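PDB 7BR2: lipolytic enzyme, G-D-S-L family, which metabolizes the drug diltiazem in a gut bacterium and is a serine esterase of the SGNH (GDSL) hydrolase family. Local coordinates for residues 56-70 and 367-379. Numbering follows the deposited sequence.
Sequences NGGIGGDTAYDMNKR and REYAWCQFGFFQQ
Gly58 O is gripped side-on by Arg367: NE reaches Gly58 O at 2.9 Å and NH1 reaches it at 3.1 Å, with Gly58 O close to the guanidinium plane and both nitrogens on the same face of the carbonyl, NH1 well above the carbonyl plane. Bends at chi2 (-35°) and chi3 (-72°) fold the Arg367 chain so that one face of its guanidinium lies under Asn56 O and Gly57 CA, while Ala370 CB backs the other. The Arg70 guanidinium takes Gly57 O end-on and Asp62 OD2 side-on, with NE 2.6 Å from Asp62 OD2. Arg70 NH1 comes within 3.6 Å of Arg367 NH1; both nitrogens form salt bridges to Asp74, which probably offsets their like charge. Cutting Arg367 back to an alanine would probably leave Gly58 O without its two donors and Asp74 with one cation fewer. Ile59 lies against these charges, CG1 over the centre of one face of the Arg70 guanidinium, CD1 against Ala370 CB, and Ile59 CG2 at the indole edge, 3.7 Å from Trp371 CD1. Further along, Arg70 CB sits over the face of the Phe374 ring, 3.6 Å from its centroid, a CH-pi contact. Lys69, bent at chi3, gives NZ to two side-chain amides, Gln378 OE1 at 3.1 Å and Gln379 OE1 at 2.9 Å; Gln379 NE2 turns back to Phe374 O. The contact thus joins the end of strand 53-58, an outermost strand of the SGNH fold's parallel sheet, and the middle of helix 64-75 to the C-terminal part of long helix 344-377, whose other sides meet helices 388-397 and 408-414.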
ATOM      1  N   ASN A  56       2.777   0.429   9.996  1.00 25.34           N
ATOM      2  CA  ASN A  56       2.926  -1.005   9.803  1.00 24.62           C
ATOM      3  C   ASN A  56       2.768  -1.723  11.149  1.00 28.27           C
ATOM      4  O   ASN A  56       3.565  -1.509  12.067  1.00 29.64           O
ATOM      5  CB  ASN A  56       4.304  -1.258   9.196  1.00 26.33           C
ATOM      6  CG  ASN A  56       4.574  -2.721   8.893  1.00 28.63           C
ATOM      7  OD1 ASN A  56       3.854  -3.617   9.345  1.00 26.54           O
ATOM      8  ND2 ASN A  56       5.655  -2.969   8.149  1.00 20.08           N
ATOM      9  N   GLY A  57       1.744  -2.568  11.290  1.00 28.88           N
ATOM     10  CA  GLY A  57       1.602  -3.367  12.496  1.00 29.83           C
ATOM     11  C   GLY A  57       1.601  -4.844  12.159  1.00 21.00           C
ATOM     12  O   GLY A  57       0.814  -5.630  12.692  1.00 23.14           O
ATOM     13  N   GLY A  58       2.448  -5.220  11.210  1.00 24.84           N
ATOM     14  CA  GLY A  58       2.615  -6.609  10.832  1.00 26.60           C
ATOM     15  C   GLY A  58       3.815  -7.192  11.559  1.00 29.06           C
ATOM     16  O   GLY A  58       4.790  -6.491  11.818  1.00 28.60           O
ATOM     17  N   ILE A  59       3.711  -8.474  11.910  1.00 26.44           N
ATOM     18  CA  ILE A  59       4.836  -9.279  12.370  1.00 26.04           C
ATOM     19  C   ILE A  59       4.776 -10.620  11.650  1.00 28.99           C
ATOM     20  O   ILE A  59       3.746 -11.299  11.684  1.00 33.59           O
ATOM     21  CB  ILE A  59       4.811  -9.480  13.898  1.00 29.07           C
ATOM     22  CG1 ILE A  59       4.950  -8.136  14.622  1.00 29.71           C
ATOM     23  CG2 ILE A  59       5.899 -10.439  14.327  1.00 22.43           C
ATOM     24  CD1 ILE A  59       5.193  -8.263  16.094  1.00 30.61           C
ATOM     25  N   GLY A  60       5.868 -10.995  10.988  1.00 28.24           N
ATOM     26  CA  GLY A  60       5.874 -12.247  10.248  1.00 28.83           C
ATOM     27  C   GLY A  60       5.599 -13.443  11.146  1.00 31.00           C
ATOM     28  O   GLY A  60       6.123 -13.544  12.259  1.00 29.86           O
ATOM     29  N   GLY A  61       4.789 -14.374  10.633  1.00 28.81           N
ATOM     30  CA  GLY A  61       4.443 -15.582  11.342  1.00 29.68           C
ATOM     31  C   GLY A  61       3.197 -15.501  12.200  1.00 35.22           C
ATOM     32  O   GLY A  61       2.766 -16.535  12.721  1.00 41.73           O
ATOM     33  N   ASP A  62       2.624 -14.313  12.402  1.00 30.95           N
ATOM     34  CA  ASP A  62       1.520 -14.166  13.351  1.00 34.31           C
ATOM     35  C   ASP A  62       0.251 -14.880  12.899  1.00 37.11           C
ATOM     36  O   ASP A  62      -0.106 -14.888  11.719  1.00 33.49           O
ATOM     37  CB  ASP A  62       1.178 -12.688  13.585  1.00 30.44           C
ATOM     38  CG  ASP A  62       2.058 -12.022  14.646  1.00 34.48           C
ATOM     39  OD1 ASP A  62       3.120 -12.591  14.997  1.00 37.90           O
ATOM     40  OD2 ASP A  62       1.669 -10.950  15.164  1.00 31.45           O
ATOM     41  N   THR A  63      -0.472 -15.414  13.878  1.00 34.83           N
ATOM     42  CA  THR A  63      -1.861 -15.810  13.717  1.00 35.72           C
ATOM     43  C   THR A  63      -2.705 -14.835  14.519  1.00 35.43           C
ATOM     44  O   THR A  63      -2.184 -13.893  15.118  1.00 36.72           O
ATOM     45  CB  THR A  63      -2.109 -17.242  14.199  1.00 30.07           C
ATOM     46  OG1 THR A  63      -1.779 -17.329  15.584  1.00 42.01           O
ATOM     47  CG2 THR A  63      -1.233 -18.215  13.442  1.00 30.38           C
ATOM     48  N   ALA A  64      -4.009 -15.088  14.568  1.00 34.28           N
ATOM     49  CA  ALA A  64      -4.862 -14.245  15.387  1.00 33.05           C
ATOM     50  C   ALA A  64      -4.463 -14.329  16.855  1.00 38.28           C
ATOM     51  O   ALA A  64      -4.636 -13.355  17.610  1.00 35.74           O
ATOM     52  CB  ALA A  64      -6.326 -14.641  15.204  1.00 35.74           C
ATOM     53  N   TYR A  65      -3.878 -15.464  17.263  1.00 35.63           N
ATOM     54  CA  TYR A  65      -3.403 -15.623  18.634  1.00 34.76           C
ATOM     55  C   TYR A  65      -2.277 -14.633  18.958  1.00 35.85           C
ATOM     56  O   TYR A  65      -2.311 -13.961  20.002  1.00 33.11           O
ATOM     57  CB  TYR A  65      -2.942 -17.075  18.852  1.00 31.93           C
ATOM     58  CG  TYR A  65      -2.135 -17.278  20.118  1.00 40.69           C
ATOM     59  CD1 TYR A  65      -2.760 -17.501  21.343  1.00 36.06           C
ATOM     60  CD2 TYR A  65      -0.738 -17.229  20.095  1.00 36.47           C
ATOM     61  CE1 TYR A  65      -2.011 -17.672  22.505  1.00 40.16           C
ATOM     62  CE2 TYR A  65       0.014 -17.398  21.254  1.00 32.47           C
ATOM     63  CZ  TYR A  65      -0.623 -17.616  22.451  1.00 40.44           C
ATOM     64  OH  TYR A  65       0.133 -17.782  23.597  1.00 42.98           O
ATOM     65  N   ASP A  66      -1.301 -14.484  18.047  1.00 30.73           N
ATOM     66  CA  ASP A  66      -0.168 -13.583  18.292  1.00 33.94           C
ATOM     67  C   ASP A  66      -0.577 -12.114  18.215  1.00 29.48           C
ATOM     68  O   ASP A  66      -0.149 -11.283  19.037  1.00 34.80           O
ATOM     69  CB  ASP A  66       0.938 -13.870  17.284  1.00 31.04           C
ATOM     70  CG  ASP A  66       1.316 -15.331  17.240  1.00 37.15           C
ATOM     71  OD1 ASP A  66       1.863 -15.821  18.250  1.00 41.14           O
ATOM     72  OD2 ASP A  66       1.082 -15.989  16.199  1.00 35.71           O
ATOM     73  N   MET A  67      -1.372 -11.774  17.207  1.00 32.08           N
ATOM     74  CA  MET A  67      -1.922 -10.434  17.087  1.00 27.87           C
ATOM     75  C   MET A  67      -2.670 -10.027  18.356  1.00 29.14           C
ATOM     76  O   MET A  67      -2.501  -8.902  18.866  1.00 28.65           O
ATOM     77  CB  MET A  67      -2.818 -10.398  15.855  1.00 28.81           C
ATOM     78  CG  MET A  67      -2.034 -10.599  14.562  1.00 31.14           C
ATOM     79  SD  MET A  67      -3.119 -10.581  13.107  1.00 32.66           S
ATOM     80  CE  MET A  67      -2.122 -11.370  11.854  1.00 29.84           C
ATOM     81  N   ASN A  68      -3.472 -10.951  18.905  1.00 32.11           N
ATOM     82  CA  ASN A  68      -4.189 -10.675  20.143  1.00 28.67           C
ATOM     83  C   ASN A  68      -3.232 -10.460  21.309  1.00 32.37           C
ATOM     84  O   ASN A  68      -3.464  -9.578  22.143  1.00 33.16           O
ATOM     85  CB  ASN A  68      -5.157 -11.815  20.468  1.00 32.48           C
ATOM     86  CG  ASN A  68      -5.924 -11.570  21.759  1.00 33.41           C
ATOM     87  OD1 ASN A  68      -6.775 -10.682  21.824  1.00 34.62           O
ATOM     88  ND2 ASN A  68      -5.593 -12.322  22.806  1.00 25.65           N
ATOM     89  N   LYS A  69      -2.190 -11.305  21.425  1.00 37.53           N
ATOM     90  CA  LYS A  69      -1.196 -11.134  22.494  1.00 32.96           C
ATOM     91  C   LYS A  69      -0.589  -9.737  22.490  1.00 31.47           C
ATOM     92  O   LYS A  69      -0.264  -9.193  23.553  1.00 29.64           O
ATOM     93  CB  LYS A  69      -0.031 -12.126  22.363  1.00 33.00           C
ATOM     94  CG  LYS A  69      -0.217 -13.565  22.741  1.00 37.29           C
ATOM     95  CD  LYS A  69       1.169 -14.251  22.656  1.00 35.86           C
ATOM     96  CE  LYS A  69       1.934 -13.746  21.439  1.00 39.43           C
ATOM     97  NZ  LYS A  69       3.419 -13.751  21.541  1.00 29.88           N
ATOM     98  N   ARG A  70      -0.372  -9.160  21.302  1.00 26.70           N
ATOM     99  CA  ARG A  70       0.390  -7.910  21.222  1.00 27.36           C
ATOM    100  C   ARG A  70      -0.466  -6.660  21.014  1.00 27.29           C
ATOM    101  O   ARG A  70       0.092  -5.580  20.809  1.00 27.10           O
ATOM    102  CB  ARG A  70       1.446  -7.991  20.118  1.00 25.71           C
ATOM    103  CG  ARG A  70       0.906  -8.117  18.715  1.00 27.78           C
ATOM    104  CD  ARG A  70       2.071  -8.137  17.722  1.00 30.46           C
ATOM    105  NE  ARG A  70       1.705  -8.678  16.412  1.00 30.10           N
ATOM    106  CZ  ARG A  70       1.379  -7.938  15.358  1.00 34.16           C
ATOM    107  NH1 ARG A  70       1.370  -6.607  15.454  1.00 29.57           N
ATOM    108  NH2 ARG A  70       1.074  -8.528  14.204  1.00 27.67           N
ATOM    109  N   ARG A 367       9.867  -2.950  13.169  1.00 23.35           N
ATOM    110  CA  ARG A 367       9.091  -4.195  13.139  1.00 24.34           C
ATOM    111  C   ARG A 367       9.945  -5.397  13.566  1.00 25.91           C
ATOM    112  O   ARG A 367       9.446  -6.334  14.212  1.00 23.83           O
ATOM    113  CB  ARG A 367       8.518  -4.451  11.741  1.00 26.19           C
ATOM    114  CG  ARG A 367       7.498  -3.431  11.226  1.00 24.73           C
ATOM    115  CD  ARG A 367       6.631  -2.896  12.329  1.00 25.19           C
ATOM    116  NE  ARG A 367       5.680  -3.886  12.798  1.00 31.12           N
ATOM    117  CZ  ARG A 367       5.106  -3.856  13.992  1.00 29.16           C
ATOM    118  NH1 ARG A 367       4.245  -4.807  14.339  1.00 28.15           N
ATOM    119  NH2 ARG A 367       5.407  -2.879  14.838  1.00 29.70           N
ATOM    120  N   GLU A 368      11.226  -5.402  13.188  1.00 22.97           N
ATOM    121  CA  GLU A 368      12.141  -6.442  13.665  1.00 27.49           C
ATOM    122  C   GLU A 368      12.283  -6.372  15.184  1.00 27.28           C
ATOM    123  O   GLU A 368      12.286  -7.403  15.886  1.00 26.98           O
ATOM    124  CB  GLU A 368      13.508  -6.291  12.987  1.00 28.79           C
ATOM    125  CG  GLU A 368      13.500  -6.466  11.467  1.00 30.12           C
ATOM    126  CD  GLU A 368      13.408  -7.922  11.038  1.00 36.97           C
ATOM    127  OE1 GLU A 368      13.773  -8.803  11.837  1.00 41.36           O
ATOM    128  OE2 GLU A 368      12.947  -8.203   9.914  1.00 42.09           O
ATOM    129  N   TYR A 369      12.375  -5.157  15.718  1.00 23.61           N
ATOM    130  CA  TYR A 369      12.429  -5.039  17.170  1.00 29.89           C
ATOM    131  C   TYR A 369      11.154  -5.595  17.803  1.00 26.02           C
ATOM    132  O   TYR A 369      11.215  -6.331  18.797  1.00 27.64           O
ATOM    133  CB  TYR A 369      12.680  -3.582  17.564  1.00 22.59           C
ATOM    134  CG  TYR A 369      12.337  -3.238  18.996  1.00 26.52           C
ATOM    135  CD1 TYR A 369      13.220  -3.525  20.043  1.00 23.18           C
ATOM    136  CD2 TYR A 369      11.139  -2.589  19.302  1.00 25.42           C
ATOM    137  CE1 TYR A 369      12.904  -3.197  21.364  1.00 22.65           C
ATOM    138  CE2 TYR A 369      10.816  -2.258  20.607  1.00 28.16           C
ATOM    139  CZ  TYR A 369      11.701  -2.563  21.640  1.00 27.07           C
ATOM    140  OH  TYR A 369      11.370  -2.216  22.936  1.00 26.14           O
ATOM    141  N   ALA A 370       9.997  -5.295  17.206  1.00 23.30           N
ATOM    142  CA  ALA A 370       8.731  -5.814  17.723  1.00 26.85           C
ATOM    143  C   ALA A 370       8.695  -7.340  17.700  1.00 24.17           C
ATOM    144  O   ALA A 370       8.118  -7.963  18.601  1.00 21.23           O
ATOM    145  CB  ALA A 370       7.550  -5.240  16.934  1.00 24.42           C
ATOM    146  N   TRP A 371       9.250  -7.965  16.654  1.00 25.97           N
ATOM    147  CA  TRP A 371       9.336  -9.422  16.700  1.00 22.51           C
ATOM    148  C   TRP A 371      10.178  -9.863  17.890  1.00 30.09           C
ATOM    149  O   TRP A 371       9.810 -10.794  18.613  1.00 27.06           O
ATOM    150  CB  TRP A 371       9.914 -10.033  15.425  1.00 25.13           C
ATOM    151  CG  TRP A 371       9.908 -11.541  15.587  1.00 34.55           C
ATOM    152  CD1 TRP A 371       8.891 -12.395  15.263  1.00 33.16           C
ATOM    153  CD2 TRP A 371      10.925 -12.358  16.200  1.00 32.70           C
ATOM    154  NE1 TRP A 371       9.220 -13.677  15.604  1.00 30.47           N
ATOM    155  CE2 TRP A 371      10.459 -13.685  16.185  1.00 33.61           C
ATOM    156  CE3 TRP A 371      12.184 -12.094  16.751  1.00 29.97           C
ATOM    157  CZ2 TRP A 371      11.205 -14.746  16.699  1.00 36.94           C
ATOM    158  CZ3 TRP A 371      12.923 -13.152  17.265  1.00 36.54           C
ATOM    159  CH2 TRP A 371      12.430 -14.458  17.233  1.00 39.41           C
ATOM    160  N   CYS A 372      11.321  -9.213  18.115  1.00 25.73           N
ATOM    161  CA  CYS A 372      12.108  -9.602  19.284  1.00 27.80           C
ATOM    162  C   CYS A 372      11.260  -9.538  20.547  1.00 24.02           C
ATOM    163  O   CYS A 372      11.280 -10.459  21.379  1.00 21.97           O
ATOM    164  CB  CYS A 372      13.357  -8.720  19.409  1.00 21.99           C
ATOM    165  SG  CYS A 372      14.572  -9.106  18.122  1.00 28.14           S
ATOM    166  N   GLN A 373      10.417  -8.516  20.642  1.00 23.99           N
ATOM    167  CA  GLN A 373       9.687  -8.313  21.887  1.00 24.54           C
ATOM    168  C   GLN A 373       8.559  -9.324  22.050  1.00 25.80           C
ATOM    169  O   GLN A 373       8.441  -9.957  23.102  1.00 25.17           O
ATOM    170  CB  GLN A 373       9.153  -6.877  21.975  1.00 23.84           C
ATOM    171  CG  GLN A 373      10.237  -5.848  22.346  1.00 22.44           C
ATOM    172  CD  GLN A 373      10.888  -6.101  23.717  1.00 23.37           C
ATOM    173  OE1 GLN A 373      10.425  -6.935  24.488  1.00 22.34           O
ATOM    174  NE2 GLN A 373      11.954  -5.355  24.023  1.00 20.05           N
ATOM    175  N   PHE A 374       7.698  -9.470  21.038  1.00 26.75           N
ATOM    176  CA  PHE A 374       6.523 -10.321  21.200  1.00 27.71           C
ATOM    177  C   PHE A 374       6.739 -11.759  20.730  1.00 30.94           C
ATOM    178  O   PHE A 374       6.095 -12.680  21.254  1.00 28.45           O
ATOM    179  CB  PHE A 374       5.330  -9.692  20.475  1.00 24.69           C
ATOM    180  CG  PHE A 374       4.966  -8.352  21.016  1.00 26.54           C
ATOM    181  CD1 PHE A 374       4.185  -8.236  22.149  1.00 27.46           C
ATOM    182  CD2 PHE A 374       5.436  -7.192  20.408  1.00 26.98           C
ATOM    183  CE1 PHE A 374       3.870  -6.980  22.660  1.00 29.61           C
ATOM    184  CE2 PHE A 374       5.124  -5.941  20.907  1.00 23.99           C
ATOM    185  CZ  PHE A 374       4.344  -5.833  22.038  1.00 25.86           C
ATOM    186  N   GLY A 375       7.641 -11.986  19.784  1.00 28.31           N
ATOM    187  CA  GLY A 375       7.947 -13.325  19.338  1.00 25.94           C
ATOM    188  C   GLY A 375       8.985 -14.051  20.169  1.00 33.70           C
ATOM    189  O   GLY A 375       9.169 -15.253  19.973  1.00 28.85           O
ATOM    190  N   PHE A 376       9.672 -13.365  21.095  1.00 30.76           N
ATOM    191  CA  PHE A 376      10.595 -14.061  21.990  1.00 32.56           C
ATOM    192  C   PHE A 376      10.484 -13.599  23.446  1.00 31.25           C
ATOM    193  O   PHE A 376      10.253 -14.422  24.338  1.00 29.11           O
ATOM    194  CB  PHE A 376      12.043 -13.921  21.512  1.00 23.18           C
ATOM    195  CG  PHE A 376      13.036 -14.495  22.464  1.00 30.01           C
ATOM    196  CD1 PHE A 376      13.186 -15.870  22.583  1.00 32.39           C
ATOM    197  CD2 PHE A 376      13.824 -13.669  23.253  1.00 27.08           C
ATOM    198  CE1 PHE A 376      14.102 -16.412  23.467  1.00 24.73           C
ATOM    199  CE2 PHE A 376      14.745 -14.206  24.134  1.00 30.23           C
ATOM    200  CZ  PHE A 376      14.884 -15.583  24.242  1.00 29.08           C
ATOM    201  N   PHE A 377      10.643 -12.295  23.708  1.00 30.59           N
ATOM    202  CA  PHE A 377      10.807 -11.843  25.092  1.00 27.71           C
ATOM    203  C   PHE A 377       9.529 -11.969  25.911  1.00 24.79           C
ATOM    204  O   PHE A 377       9.607 -12.240  27.112  1.00 29.60           O
ATOM    205  CB  PHE A 377      11.319 -10.399  25.132  1.00 22.82           C
ATOM    206  CG  PHE A 377      12.776 -10.290  24.849  1.00 24.38           C
ATOM    207  CD1 PHE A 377      13.690 -10.909  25.687  1.00 26.53           C
ATOM    208  CD2 PHE A 377      13.243  -9.586  23.751  1.00 25.77           C
ATOM    209  CE1 PHE A 377      15.047 -10.845  25.429  1.00 27.60           C
ATOM    210  CE2 PHE A 377      14.609  -9.508  23.490  1.00 29.07           C
ATOM    211  CZ  PHE A 377      15.511 -10.139  24.333  1.00 23.14           C
ATOM    212  N   GLN A 378       8.358 -11.798  25.291  1.00 26.19           N
ATOM    213  CA  GLN A 378       7.101 -11.906  26.031  1.00 23.74           C
ATOM    214  C   GLN A 378       6.950 -13.276  26.682  1.00 29.52           C
ATOM    215  O   GLN A 378       6.521 -13.387  27.834  1.00 28.43           O
ATOM    216  CB  GLN A 378       5.920 -11.640  25.105  1.00 24.45           C
ATOM    217  CG  GLN A 378       4.589 -11.564  25.834  1.00 26.65           C
ATOM    218  CD  GLN A 378       3.438 -11.187  24.913  1.00 28.00           C
ATOM    219  OE1 GLN A 378       3.437 -11.527  23.734  1.00 28.90           O
ATOM    220  NE2 GLN A 378       2.456 -10.460  25.452  1.00 31.63           N
ATOM    221  N   GLN A 379       7.288 -14.340  25.959  1.00 33.74           N
ATOM    222  CA  GLN A 379       7.145 -15.672  26.525  1.00 33.91           C
ATOM    223  C   GLN A 379       8.143 -15.917  27.648  1.00 37.53           C
ATOM    224  O   GLN A 379       7.932 -16.826  28.464  1.00 39.54           O
ATOM    225  CB  GLN A 379       7.315 -16.715  25.427  1.00 37.05           C
ATOM    226  CG  GLN A 379       6.175 -16.800  24.372  1.00 47.66           C
ATOM    227  CD  GLN A 379       5.854 -15.467  23.655  1.00 43.65           C
ATOM    228  OE1 GLN A 379       4.745 -14.909  23.812  1.00 32.13           O
ATOM    229  NE2 GLN A 379       6.847 -14.922  22.927  1.00 29.88           N
TER
HETATM  230  O   HOH W   1       3.012 -17.862  23.316  1.00 43.45           O